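Local atomic coordinates of shikimate dehydrogenase (NADP(+)) (Thermotoga maritima, PDB entry 3U62), a protein that probably catalyses the reversible NADPH-linked reduction of 3-dehydroshikimate to shikimate, a step on the pathway to chorismate and the aromatic amino acids. Residues Val111-Ala116 and Lys133-Val138; Ala119-Ile124 and Leu148-Lys153; Val138-Glu143 and Phe155-Leu160. All coordinates share one frame; numbering follows the deposited sequence.

How the contacts relate
All three contacts lie in the Rossmann-type NADP-binding half of the chain. Contact 1 pairs strands 111-114 and 135-139, and contact 3 carries the sheet on to 153-156; the two share Val138, their centres about 10 Å apart. Contact 2 packs helix 118-129 against the loop leading into strand 153-156, its centre about 7 Å from that of contact 1, where Lys153 O lies 2.7 Å from Val137 N in a probable backbone hydrogen bond. Its Arg121 side chain is about 6 Å from that of Lys63, the predicted proton acceptor. One sulfate, probably from the crystallisation liquor, is gripped by Ala116 of contact 1 and by Asn139, Arg140 and Thr141 of contact 3, all predicted NADP(+) residues.

Contact 1: residues Val111-Ala116 and Lys133-Val138; sequences VVVVGA and KDIWVV. With SO4 (sulfate ion), chain E.
Val111 N donates to Asp134 O at 2.9 Å, the first of five backbone hydrogen bonds that zip 111-115 to 134-138 in parallel register. Trp136 N then donates to Val111 O, Val113 N to Trp136 O, Val138 N to Val113 O, and Gly115 N to Val138 O at 2.8 Å. Facing outward, Val112 and Val114 bond to strand 169-172 and Thr173 after it, and Ile135 to Lys153. Backbone CH groups approach the oxygens between the two strands, as Val112 CA does at 3.2 Å from Trp136 O. By contrast, Gly115 O is buried without a polar partner, with Val137 CG1 3.4 Å away. Ala116 N, two residues past the strand, binds sulfate O4 at 2.8 Å, consistent with the predicted NADP(+) loop of a GxGxxA Rossmann motif. The indole NE1 of Trp136 makes a weak bond to Asp134 OD1. On that face Val112 reaches both neighbours: CG1 meets Val138 CG2 at 3.8 Å, and CG2 lies 4.0 Å from Trp136 CE3. On the other face Val113 CG2 and Ile135 CG2 lie side by side, 3.9 Å apart. Helix 118-129, the crossover of this beta-alpha-beta unit, covers the Val113 face through Ile124, Leu127 and Leu128; helix 160-165 lies over Val112 and Val138, while strand 169-172 pairs with the far edge of 111-114 and strand 153-156 continues the sheet beyond 135-139.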
ATOM      1  N   VAL A 111      -2.707  -8.987  15.584  1.00  8.13           N
ATOM      2  CA  VAL A 111      -2.049  -8.132  14.604  1.00  7.71           C
ATOM      3  C   VAL A 111      -2.478  -6.683  14.813  1.00  7.05           C
ATOM      4  O   VAL A 111      -3.675  -6.384  14.862  1.00  8.02           O
ATOM      5  CB  VAL A 111      -2.387  -8.569  13.157  1.00  7.71           C
ATOM      6  CG1 VAL A 111      -1.672  -7.687  12.146  1.00  9.89           C
ATOM      7  CG2 VAL A 111      -2.018 -10.030  12.935  1.00  9.38           C
ATOM      8  N   VAL A 112      -1.499  -5.791  14.944  1.00  7.67           N
ATOM      9  CA  VAL A 112      -1.763  -4.357  15.035  1.00  7.78           C
ATOM     10  C   VAL A 112      -1.534  -3.710  13.667  1.00  7.54           C
ATOM     11  O   VAL A 112      -0.496  -3.919  13.033  1.00  8.04           O
ATOM     12  CB  VAL A 112      -0.878  -3.666  16.112  1.00  8.21           C
ATOM     13  CG1 VAL A 112      -1.078  -2.153  16.099  1.00  7.82           C
ATOM     14  CG2 VAL A 112      -1.201  -4.213  17.492  1.00  8.96           C
ATOM     15  N   VAL A 113      -2.523  -2.939  13.222  1.00  6.94           N
ATOM     16  CA  VAL A 113      -2.431  -2.175  11.983  1.00  7.19           C
ATOM     17  C   VAL A 113      -2.469  -0.689  12.332  1.00  6.79           C
ATOM     18  O   VAL A 113      -3.451  -0.205  12.899  1.00  7.35           O
ATOM     19  CB  VAL A 113      -3.585  -2.530  11.007  1.00  6.50           C
ATOM     20  CG1 VAL A 113      -3.515  -1.676   9.745  1.00  9.14           C
ATOM     21  CG2 VAL A 113      -3.554  -4.011  10.647  1.00  7.70           C
ATOM     22  N   VAL A 114      -1.394   0.027  12.008  1.00  7.20           N
ATOM     23  CA  VAL A 114      -1.314   1.463  12.278  1.00  7.46           C
ATOM     24  C   VAL A 114      -1.837   2.240  11.075  1.00  7.20           C
ATOM     25  O   VAL A 114      -1.318   2.106   9.964  1.00  7.76           O
ATOM     26  CB  VAL A 114       0.125   1.922  12.629  1.00  7.56           C
ATOM     27  CG1 VAL A 114       0.131   3.379  13.085  1.00  9.30           C
ATOM     28  CG2 VAL A 114       0.726   1.034  13.705  1.00  9.18           C
ATOM     29  N   GLY A 115      -2.868   3.047  11.311  1.00  7.52           N
ATOM     30  CA  GLY A 115      -3.532   3.799  10.252  1.00  8.42           C
ATOM     31  C   GLY A 115      -4.892   3.223   9.907  1.00  7.55           C
ATOM     32  O   GLY A 115      -5.184   2.066  10.222  1.00  9.24           O
ATOM     33  N   ALA A 116      -5.721   4.040   9.262  1.00  8.25           N
ATOM     34  CA  ALA A 116      -7.061   3.632   8.839  1.00  7.98           C
ATOM     35  C   ALA A 116      -7.414   4.186   7.457  1.00  8.14           C
ATOM     36  O   ALA A 116      -8.592   4.296   7.100  1.00 10.27           O
ATOM     37  CB  ALA A 116      -8.096   4.052   9.876  1.00  8.90           C
ATOM     38  N   LYS A 133      -7.719 -13.332  12.395  1.00 11.39           N
ATOM     39  CA  LYS A 133      -8.954 -13.004  13.104  1.00 13.36           C
ATOM     40  C   LYS A 133      -8.823 -11.794  14.029  1.00 13.54           C
ATOM     41  O   LYS A 133      -9.692 -10.921  14.044  1.00 14.75           O
ATOM     42  CB  LYS A 133      -9.440 -14.213  13.909  1.00 16.31           C
ATOM     43  CG  LYS A 133      -9.953 -15.377  13.068  1.00 21.11           C
ATOM     44  CD  LYS A 133     -10.352 -16.559  13.945  1.00 30.49           C
ATOM     45  CE  LYS A 133     -11.646 -16.287  14.702  1.00 31.38           C
ATOM     46  NZ  LYS A 133     -11.778 -17.149  15.906  1.00 36.68           N
ATOM     47  N   ASP A 134      -7.736 -11.754  14.796  1.00 11.08           N
ATOM     48  CA  ASP A 134      -7.560 -10.746  15.835  1.00 11.62           C
ATOM     49  C   ASP A 134      -6.762  -9.557  15.304  1.00 10.16           C
ATOM     50  O   ASP A 134      -5.527  -9.558  15.334  1.00 10.54           O
ATOM     51  CB  ASP A 134      -6.868 -11.371  17.051  1.00 12.87           C
ATOM     52  CG  ASP A 134      -7.250 -10.701  18.360  1.00 18.17           C
ATOM     53  OD1 ASP A 134      -8.008  -9.706  18.344  1.00 20.36           O
ATOM     54  OD2 ASP A 134      -6.785 -11.174  19.418  1.00 21.14           O
ATOM     55  N   ILE A 135      -7.481  -8.551  14.809  1.00  8.36           N
ATOM     56  CA  ILE A 135      -6.861  -7.373  14.208  1.00  8.47           C
ATOM     57  C   ILE A 135      -7.216  -6.116  14.998  1.00  8.64           C
ATOM     58  O   ILE A 135      -8.394  -5.811  15.211  1.00 10.07           O
ATOM     59  CB  ILE A 135      -7.257  -7.204  12.714  1.00  8.77           C
ATOM     60  CG1 ILE A 135      -6.916  -8.470  11.920  1.00  9.17           C
ATOM     61  CG2 ILE A 135      -6.557  -5.985  12.101  1.00  9.93           C
ATOM     62  CD1 ILE A 135      -7.638  -8.598  10.587  1.00 10.73           C
ATOM     63  N   TRP A 136      -6.182  -5.400  15.432  1.00  8.74           N
ATOM     64  CA  TRP A 136      -6.342  -4.171  16.196  1.00  8.08           C
ATOM     65  C   TRP A 136      -5.816  -2.991  15.395  1.00  7.63           C
ATOM     66  O   TRP A 136      -4.622  -2.908  15.101  1.00  9.04           O
ATOM     67  CB  TRP A 136      -5.596  -4.255  17.532  1.00  9.27           C
ATOM     68  CG  TRP A 136      -5.962  -5.432  18.396  1.00  9.03           C
ATOM     69  CD1 TRP A 136      -7.130  -6.146  18.369  1.00 11.24           C
ATOM     70  CD2 TRP A 136      -5.168  -6.006  19.443  1.00  9.17           C
ATOM     71  NE1 TRP A 136      -7.101  -7.139  19.317  1.00 12.03           N
ATOM     72  CE2 TRP A 136      -5.911  -7.075  19.993  1.00 10.56           C
ATOM     73  CE3 TRP A 136      -3.896  -5.725  19.964  1.00 11.11           C
ATOM     74  CZ2 TRP A 136      -5.427  -7.863  21.042  1.00 11.33           C
ATOM     75  CZ3 TRP A 136      -3.414  -6.512  21.006  1.00 12.72           C
ATOM     76  CH2 TRP A 136      -4.181  -7.567  21.534  1.00 12.10           C
ATOM     77  N   VAL A 137      -6.718  -2.086  15.037  1.00  7.29           N
ATOM     78  CA  VAL A 137      -6.351  -0.881  14.307  1.00  6.81           C
ATOM     79  C   VAL A 137      -6.025   0.235  15.295  1.00  7.93           C
ATOM     80  O   VAL A 137      -6.781   0.486  16.234  1.00  9.51           O
ATOM     81  CB  VAL A 137      -7.473  -0.438  13.334  1.00  7.98           C
ATOM     82  CG1 VAL A 137      -7.151   0.908  12.692  1.00 10.39           C
ATOM     83  CG2 VAL A 137      -7.695  -1.494  12.262  1.00 10.89           C
ATOM     84  N   VAL A 138      -4.883   0.883  15.083  1.00  7.32           N
ATOM     85  CA  VAL A 138      -4.484   2.044  15.867  1.00  7.95           C
ATOM     86  C   VAL A 138      -4.322   3.209  14.900  1.00  8.35           C
ATOM     87  O   VAL A 138      -3.437   3.187  14.042  1.00  8.88           O
ATOM     88  CB  VAL A 138      -3.163   1.789  16.633  1.00  9.32           C
ATOM     89  CG1 VAL A 138      -2.765   3.008  17.447  1.00 11.18           C
ATOM     90  CG2 VAL A 138      -3.295   0.576  17.538  1.00 10.73           C
TER
HETATM   91  S   SO4 E 503      -5.020   7.733  10.222  1.00 11.97           S
HETATM   92  O1  SO4 E 503      -4.586   9.041   9.738  1.00 17.79           O
HETATM   93  O2  SO4 E 503      -6.368   7.844  10.781  1.00 17.66           O
HETATM   94  O3  SO4 E 503      -4.106   7.272  11.262  1.00 12.01           O
HETATM   95  O4  SO4 E 503      -5.021   6.778   9.117  1.00 17.78           O

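Contact 2: residues Ala119-Ile124 and Leu148-Lys153; sequences AARAVI and LDFPVK
A single methyl, Ile124 CG2, sits over one face of the Phe150 ring in a CH-pi contact, 4.0 Å from the ring centroid and 27° off its normal. The methyl is displaced toward the root of the ring, as its 3.6 Å approach to Phe150 CG shows, and it also touches Val152 CG1 at 3.9 Å. With CG1 anti to the carbonyl carbon (chi1 -63°) and CG2 anti to the backbone N, the two branches serve different partners: CD1 meets Leu148 CD2 at 4.0 Å, the side chains at about a right angle. One isoleucine thus engages three loop residues. Farther round the rim, Phe150 CE1 lies 3.9 Å from Arg121 CB, and Leu148 CD2 packs on Arg121 CG at 3.8 Å. No hydrogen bond crosses between the segments. The polar end of Arg121 turns to the backbone, NE to Ile79 O and NH2 to Lys80 O. Within the loop, Val152 N bonds to Phe150 O across Pro151 at 2.8 Å, closing an inverse gamma turn. Helix 118-129 of the Rossmann unit is fastened to the loop between helix 142-146 and strand 153-156, with Val137 of strand 135-139 touching both Ile124 and Leu148.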
ATOM      1  N   ALA A 119      -4.527   2.396   2.468  1.00  7.97           N
ATOM      2  CA  ALA A 119      -3.460   1.415   2.655  1.00  7.54           C
ATOM      3  C   ALA A 119      -3.802   0.443   3.783  1.00  8.30           C
ATOM      4  O   ALA A 119      -3.629  -0.768   3.635  1.00  7.71           O
ATOM      5  CB  ALA A 119      -2.134   2.116   2.932  1.00  8.81           C
ATOM      6  N   ALA A 120      -4.291   0.984   4.899  1.00  7.43           N
ATOM      7  CA  ALA A 120      -4.706   0.175   6.043  1.00  7.30           C
ATOM      8  C   ALA A 120      -5.829  -0.783   5.676  1.00  5.71           C
ATOM      9  O   ALA A 120      -5.777  -1.965   6.020  1.00  7.01           O
ATOM     10  CB  ALA A 120      -5.133   1.059   7.186  1.00  8.00           C
ATOM     11  N   ARG A 121      -6.836  -0.271   4.973  1.00  6.33           N
ATOM     12  CA  ARG A 121      -7.994  -1.072   4.586  1.00  5.92           C
ATOM     13  C   ARG A 121      -7.612  -2.201   3.625  1.00  5.99           C
ATOM     14  O   ARG A 121      -8.212  -3.281   3.664  1.00  6.88           O
ATOM     15  CB  ARG A 121      -9.111  -0.187   4.018  1.00  7.57           C
ATOM     16  CG  ARG A 121      -9.663   0.822   5.031  1.00  8.33           C
ATOM     17  CD  ARG A 121     -10.950   1.491   4.569  1.00  9.00           C
ATOM     18  NE  ARG A 121     -10.761   2.326   3.381  1.00  9.32           N
ATOM     19  CZ  ARG A 121     -10.451   3.621   3.400  1.00  9.81           C
ATOM     20  NH1 ARG A 121     -10.283   4.261   4.553  1.00 11.11           N
ATOM     21  NH2 ARG A 121     -10.304   4.280   2.259  1.00 10.99           N
ATOM     22  N   ALA A 122      -6.611  -1.953   2.778  1.00  6.27           N
ATOM     23  CA  ALA A 122      -6.053  -2.992   1.911  1.00  6.69           C
ATOM     24  C   ALA A 122      -5.334  -4.066   2.727  1.00  5.99           C
ATOM     25  O   ALA A 122      -5.488  -5.261   2.459  1.00  6.30           O
ATOM     26  CB  ALA A 122      -5.116  -2.380   0.883  1.00  7.91           C
ATOM     27  N   VAL A 123      -4.557  -3.634   3.718  1.00  5.48           N
ATOM     28  CA  VAL A 123      -3.845  -4.550   4.610  1.00  6.93           C
ATOM     29  C   VAL A 123      -4.831  -5.407   5.411  1.00  6.90           C
ATOM     30  O   VAL A 123      -4.662  -6.626   5.495  1.00  6.60           O
ATOM     31  CB  VAL A 123      -2.862  -3.791   5.546  1.00  6.74           C
ATOM     32  CG1 VAL A 123      -2.388  -4.674   6.695  1.00  7.78           C
ATOM     33  CG2 VAL A 123      -1.670  -3.273   4.751  1.00  8.14           C
ATOM     34  N   ILE A 124      -5.860  -4.772   5.974  1.00  7.05           N
ATOM     35  CA  ILE A 124      -6.892  -5.485   6.732  1.00  6.46           C
ATOM     36  C   ILE A 124      -7.593  -6.532   5.861  1.00  6.84           C
ATOM     37  O   ILE A 124      -7.767  -7.678   6.285  1.00  7.45           O
ATOM     38  CB  ILE A 124      -7.928  -4.519   7.368  1.00  6.68           C
ATOM     39  CG1 ILE A 124      -7.246  -3.591   8.379  1.00  7.58           C
ATOM     40  CG2 ILE A 124      -9.053  -5.303   8.053  1.00  8.21           C
ATOM     41  CD1 ILE A 124      -8.000  -2.290   8.633  1.00  9.11           C
ATOM     42  N   LEU A 148     -14.150   2.671   8.736  1.00 13.15           N
ATOM     43  CA  LEU A 148     -13.810   1.261   8.923  1.00 13.17           C
ATOM     44  C   LEU A 148     -15.045   0.429   9.235  1.00 13.05           C
ATOM     45  O   LEU A 148     -15.714   0.649  10.253  1.00 14.81           O
ATOM     46  CB  LEU A 148     -12.782   1.091  10.046  1.00 13.81           C
ATOM     47  CG  LEU A 148     -11.344   1.565   9.817  1.00 18.31           C
ATOM     48  CD1 LEU A 148     -10.574   1.500  11.135  1.00 16.52           C
ATOM     49  CD2 LEU A 148     -10.642   0.734   8.746  1.00 20.47           C
ATOM     50  N   ASP A 149     -15.341  -0.528   8.359  1.00 12.16           N
ATOM     51  CA  ASP A 149     -16.470  -1.437   8.557  1.00 12.02           C
ATOM     52  C   ASP A 149     -16.022  -2.866   8.857  1.00 13.34           C
ATOM     53  O   ASP A 149     -16.847  -3.731   9.163  1.00 13.55           O
ATOM     54  CB  ASP A 149     -17.392  -1.420   7.334  1.00 12.01           C
ATOM     55  CG  ASP A 149     -18.083  -0.081   7.139  1.00 12.61           C
ATOM     56  OD1 ASP A 149     -18.347   0.621   8.140  1.00 14.82           O
ATOM     57  OD2 ASP A 149     -18.375   0.267   5.973  1.00 15.21           O
ATOM     58  N   PHE A 150     -14.715  -3.102   8.773  1.00 10.65           N
ATOM     59  CA  PHE A 150     -14.127  -4.419   9.013  1.00  9.99           C
ATOM     60  C   PHE A 150     -14.271  -4.861  10.474  1.00 10.81           C
ATOM     61  O   PHE A 150     -14.388  -4.016  11.365  1.00 11.67           O
ATOM     62  CB  PHE A 150     -12.646  -4.409   8.627  1.00 11.80           C
ATOM     63  CG  PHE A 150     -12.398  -4.268   7.151  1.00 10.60           C
ATOM     64  CD1 PHE A 150     -11.875  -3.088   6.633  1.00 10.99           C
ATOM     65  CD2 PHE A 150     -12.676  -5.317   6.278  1.00 12.25           C
ATOM     66  CE1 PHE A 150     -11.637  -2.951   5.266  1.00 11.61           C
ATOM     67  CE2 PHE A 150     -12.442  -5.191   4.910  1.00 12.96           C
ATOM     68  CZ  PHE A 150     -11.921  -4.005   4.403  1.00 13.42           C
ATOM     69  N   PRO A 151     -14.260  -6.189  10.723  1.00 10.65           N
ATOM     70  CA  PRO A 151     -14.357  -6.717  12.087  1.00 11.73           C
ATOM     71  C   PRO A 151     -13.038  -6.566  12.850  1.00 11.49           C
ATOM     72  O   PRO A 151     -12.316  -7.544  13.071  1.00 14.61           O
ATOM     73  CB  PRO A 151     -14.717  -8.191  11.870  1.00 12.16           C
ATOM     74  CG  PRO A 151     -14.157  -8.523  10.536  1.00 11.27           C
ATOM     75  CD  PRO A 151     -14.220  -7.268   9.716  1.00 13.12           C
ATOM     76  N   VAL A 152     -12.742  -5.330  13.238  1.00 10.81           N
ATOM     77  CA  VAL A 152     -11.505  -4.990  13.931  1.00 11.24           C
ATOM     78  C   VAL A 152     -11.817  -4.258  15.234  1.00 11.64           C
ATOM     79  O   VAL A 152     -12.931  -3.764  15.424  1.00 12.69           O
ATOM     80  CB  VAL A 152     -10.580  -4.099  13.046  1.00 11.09           C
ATOM     81  CG1 VAL A 152     -10.139  -4.845  11.790  1.00 11.22           C
ATOM     82  CG2 VAL A 152     -11.266  -2.778  12.679  1.00 12.52           C
ATOM     83  N   LYS A 153     -10.838  -4.202  16.133  1.00 11.42           N
ATOM     84  CA  LYS A 153     -10.914  -3.306  17.281  1.00 11.94           C
ATOM     85  C   LYS A 153     -10.145  -2.038  16.934  1.00 12.09           C
ATOM     86  O   LYS A 153      -9.153  -2.092  16.200  1.00 13.37           O
ATOM     87  CB  LYS A 153     -10.348  -3.968  18.537  1.00 14.32           C
ATOM     88  CG  LYS A 153     -11.182  -5.141  19.032  1.00 17.46           C
ATOM     89  CD  LYS A 153     -10.663  -5.691  20.345  1.00 23.47           C
ATOM     90  CE  LYS A 153     -11.537  -6.838  20.839  1.00 27.13           C
ATOM     91  NZ  LYS A 153     -11.108  -7.336  22.176  1.00 30.47           N
TER

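Contact 3: residues Val138-Glu143 and Phe155-Leu160; sequences VNRTIE and FSLDQL. With SO4 (sulfate ion), chain E; SO4 (sulfate ion), chain D.
Val138 and Phe155 form a parallel bridge with their CA atoms 4.7 Å apart, and Asn139 N closes it by donating to Phe155 O at 3.1 Å. Beyond the bridge the strands part, and a water accepts a hydrogen bond from Leu157 N and donates one to Asn139 O. Val138 CG1, anti to the backbone N (chi1 -180°), sits 3.4 Å from Ser156 O and 3.9 Å from Leu160 CD1 and meets CA and CD1 of Leu157, while CG2 touches Phe155 CB. An alanine here keeps CB against Leu160 but lacks CG1 and CG2, which would probably leave a gap beside Leu157 and Phe155 CB and thin the packing on Leu160. The second strand of a Rossmann fold ends here among predicted NADP(+) residues, and a sulfate is consistent with a phosphate site. Arg140 NE meets its O3 at 2.9 Å and 176°, at the guanidinium edge, and NH2 reaches O3 of a second sulfate. O2 of the first accepts from Asn139 ND2 and from Thr141 through both N and OG1. Arg140 CG lies alongside Leu157 CD2, 3.9 Å away. Ser156 N uses a lone pair of Gln159 OE1, and Ser156 OG donates to Asp158 OD1 at 2.6 Å.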
ATOM      1  N   VAL A 138      -4.883   0.883  15.083  1.00  7.32           N
ATOM      2  CA  VAL A 138      -4.484   2.044  15.867  1.00  7.95           C
ATOM      3  C   VAL A 138      -4.322   3.209  14.900  1.00  8.35           C
ATOM      4  O   VAL A 138      -3.437   3.187  14.042  1.00  8.88           O
ATOM      5  CB  VAL A 138      -3.163   1.789  16.633  1.00  9.32           C
ATOM      6  CG1 VAL A 138      -2.765   3.008  17.447  1.00 11.18           C
ATOM      7  CG2 VAL A 138      -3.295   0.576  17.538  1.00 10.73           C
ATOM      8  N   ASN A 139      -5.184   4.214  15.019  1.00  9.14           N
ATOM      9  CA  ASN A 139      -5.156   5.330  14.076  1.00  9.13           C
ATOM     10  C   ASN A 139      -5.295   6.714  14.714  1.00  9.50           C
ATOM     11  O   ASN A 139      -5.490   6.840  15.926  1.00 10.90           O
ATOM     12  CB  ASN A 139      -6.180   5.120  12.951  1.00 10.03           C
ATOM     13  CG  ASN A 139      -7.581   5.555  13.339  1.00 11.20           C
ATOM     14  OD1 ASN A 139      -8.123   5.131  14.361  1.00 13.50           O
ATOM     15  ND2 ASN A 139      -8.179   6.407  12.513  1.00 10.06           N
ATOM     16  N   ARG A 140      -5.200   7.743  13.875  1.00 10.14           N
ATOM     17  CA  ARG A 140      -5.105   9.123  14.339  1.00 11.67           C
ATOM     18  C   ARG A 140      -6.401   9.916  14.191  1.00 13.37           C
ATOM     19  O   ARG A 140      -6.757  10.686  15.089  1.00 15.75           O
ATOM     20  CB  ARG A 140      -3.967   9.847  13.612  1.00 12.79           C
ATOM     21  CG  ARG A 140      -2.579   9.288  13.911  1.00 14.60           C
ATOM     22  CD  ARG A 140      -1.559   9.712  12.860  1.00 13.60           C
ATOM     23  NE  ARG A 140      -1.875   9.169  11.536  1.00 15.53           N
ATOM     24  CZ  ARG A 140      -1.185   9.427  10.426  1.00 15.09           C
ATOM     25  NH1 ARG A 140      -0.126  10.226  10.459  1.00 18.55           N
ATOM     26  NH2 ARG A 140      -1.559   8.882   9.276  1.00 15.75           N
ATOM     27  N   THR A 141      -7.109   9.725  13.079  1.00 13.84           N
ATOM     28  CA  THR A 141      -8.260  10.574  12.754  1.00 15.42           C
ATOM     29  C   THR A 141      -9.604   9.884  12.973  1.00 16.57           C
ATOM     30  O   THR A 141      -9.764   8.695  12.670  1.00 15.21           O
ATOM     31  CB  THR A 141      -8.196  11.107  11.300  1.00 17.33           C
ATOM     32  OG1 THR A 141      -8.362  10.023  10.377  1.00 20.29           O
ATOM     33  CG2 THR A 141      -6.865  11.791  11.021  1.00 19.24           C
ATOM     34  N   ILE A 142     -10.561  10.646  13.495  1.00 14.76           N
ATOM     35  CA  ILE A 142     -11.905  10.145  13.773  1.00 17.16           C
ATOM     36  C   ILE A 142     -12.627   9.750  12.489  1.00 16.02           C
ATOM     37  O   ILE A 142     -13.279   8.705  12.434  1.00 14.85           O
ATOM     38  CB  ILE A 142     -12.743  11.182  14.560  1.00 18.22           C
ATOM     39  CG1 ILE A 142     -12.082  11.465  15.919  1.00 20.79           C
ATOM     40  CG2 ILE A 142     -14.177  10.684  14.770  1.00 18.37           C
ATOM     41  CD1 ILE A 142     -12.613  12.695  16.638  1.00 22.91           C
ATOM     42  N   GLU A 143     -12.494  10.587  11.464  1.00 15.90           N
ATOM     43  CA  GLU A 143     -13.122  10.350  10.169  1.00 18.29           C
ATOM     44  C   GLU A 143     -12.756   8.974   9.594  1.00 17.08           C
ATOM     45  O   GLU A 143     -13.638   8.217   9.186  1.00 17.27           O
ATOM     46  CB  GLU A 143     -12.755  11.490   9.209  1.00 21.60           C
ATOM     47  CG  GLU A 143     -13.245  11.332   7.783  1.00 31.18           C
ATOM     48  CD  GLU A 143     -12.230  10.641   6.899  1.00 29.80           C
ATOM     49  OE1 GLU A 143     -12.499   9.503   6.462  1.00 35.47           O
ATOM     50  OE2 GLU A 143     -11.157  11.234   6.646  1.00 33.31           O
ATOM     51  N   PHE A 155      -8.269   1.601  18.240  1.00 11.58           N
ATOM     52  CA  PHE A 155      -7.603   2.308  19.329  1.00 11.40           C
ATOM     53  C   PHE A 155      -6.979   3.603  18.812  1.00 11.54           C
ATOM     54  O   PHE A 155      -6.731   3.741  17.612  1.00 11.36           O
ATOM     55  CB  PHE A 155      -6.513   1.424  19.948  1.00 12.84           C
ATOM     56  CG  PHE A 155      -7.013   0.095  20.442  1.00 13.33           C
ATOM     57  CD1 PHE A 155      -6.896  -1.045  19.652  1.00 14.60           C
ATOM     58  CD2 PHE A 155      -7.600  -0.018  21.699  1.00 16.17           C
ATOM     59  CE1 PHE A 155      -7.359  -2.277  20.104  1.00 15.00           C
ATOM     60  CE2 PHE A 155      -8.067  -1.245  22.161  1.00 18.12           C
ATOM     61  CZ  PHE A 155      -7.945  -2.379  21.362  1.00 17.59           C
ATOM     62  N   SER A 156      -6.734   4.547  19.716  1.00 12.80           N
ATOM     63  CA  SER A 156      -6.055   5.794  19.364  1.00 12.14           C
ATOM     64  C   SER A 156      -4.538   5.630  19.467  1.00 13.43           C
ATOM     65  O   SER A 156      -4.053   4.690  20.102  1.00 11.94           O
ATOM     66  CB  SER A 156      -6.552   6.947  20.238  1.00 14.61           C
ATOM     67  OG  SER A 156      -6.580   6.578  21.608  1.00 18.03           O
ATOM     68  N   LEU A 157      -3.794   6.546  18.846  1.00 13.90           N
ATOM     69  CA  LEU A 157      -2.336   6.425  18.732  1.00 14.23           C
ATOM     70  C   LEU A 157      -1.595   6.457  20.074  1.00 14.79           C
ATOM     71  O   LEU A 157      -0.490   5.911  20.184  1.00 13.85           O
ATOM     72  CB  LEU A 157      -1.771   7.485  17.777  1.00 15.20           C
ATOM     73  CG  LEU A 157      -0.385   7.237  17.171  1.00 16.14           C
ATOM     74  CD1 LEU A 157      -0.411   6.140  16.111  1.00 18.83           C
ATOM     75  CD2 LEU A 157       0.192   8.523  16.597  1.00 17.32           C
ATOM     76  N   ASP A 158      -2.199   7.084  21.085  1.00 15.68           N
ATOM     77  CA  ASP A 158      -1.615   7.086  22.434  1.00 16.14           C
ATOM     78  C   ASP A 158      -1.627   5.691  23.068  1.00 16.12           C
ATOM     79  O   ASP A 158      -0.894   5.431  24.024  1.00 14.85           O
ATOM     80  CB  ASP A 158      -2.344   8.080  23.342  1.00 18.69           C
ATOM     81  CG  ASP A 158      -3.834   7.816  23.420  1.00 21.20           C
ATOM     82  OD1 ASP A 158      -4.526   8.032  22.406  1.00 22.86           O
ATOM     83  OD2 ASP A 158      -4.311   7.404  24.498  1.00 25.00           O
ATOM     84  N   GLN A 159      -2.460   4.804  22.524  1.00 12.08           N
ATOM     85  CA  GLN A 159      -2.571   3.435  23.023  1.00 11.84           C
ATOM     86  C   GLN A 159      -1.642   2.470  22.287  1.00  9.90           C
ATOM     87  O   GLN A 159      -1.559   1.294  22.653  1.00 11.15           O
ATOM     88  CB  GLN A 159      -4.019   2.943  22.919  1.00 12.35           C
ATOM     89  CG  GLN A 159      -5.021   3.757  23.721  1.00 17.04           C
ATOM     90  CD  GLN A 159      -6.444   3.274  23.529  1.00 16.38           C
ATOM     91  OE1 GLN A 159      -7.051   3.490  22.480  1.00 16.87           O
ATOM     92  NE2 GLN A 159      -6.990   2.629  24.553  1.00 18.05           N
ATOM     93  N   LEU A 160      -0.941   2.966  21.265  1.00 10.06           N
ATOM     94  CA  LEU A 160      -0.096   2.119  20.414  1.00 10.11           C
ATOM     95  C   LEU A 160       0.907   1.284  21.205  1.00 10.19           C
ATOM     96  O   LEU A 160       1.007   0.072  21.008  1.00 11.17           O
ATOM     97  CB  LEU A 160       0.629   2.943  19.339  1.00  9.87           C
ATOM     98  CG  LEU A 160       1.505   2.159  18.350  1.00  9.80           C
ATOM     99  CD1 LEU A 160       0.654   1.233  17.481  1.00  9.62           C
ATOM    100  CD2 LEU A 160       2.303   3.109  17.472  1.00 10.30           C
TER
HETATM  101  S   SO4 E 503      -5.020   7.733  10.222  1.00 11.97           S
HETATM  102  O1  SO4 E 503      -4.586   9.041   9.738  1.00 17.79           O
HETATM  103  O2  SO4 E 503      -6.368   7.844  10.781  1.00 17.66           O
HETATM  104  O3  SO4 E 503      -4.106   7.272  11.262  1.00 12.01           O
HETATM  105  O4  SO4 E 503      -5.021   6.778   9.117  1.00 17.78           O
HETATM  106  S   SO4 D 502      -0.991   8.880   5.349  1.00 18.25           S
HETATM  107  O1  SO4 D 502      -0.972  10.252   4.847  1.00 24.13           O
HETATM  108  O2  SO4 D 502      -2.373   8.423   5.491  1.00 22.06           O
HETATM  109  O3  SO4 D 502      -0.327   8.827   6.649  1.00 19.61           O
HETATM  110  O4  SO4 D 502      -0.294   8.007   4.409  1.00 21.69           O
HETATM  111  O   HOH W   1      -4.909   8.775  17.811  1.00 25.17           O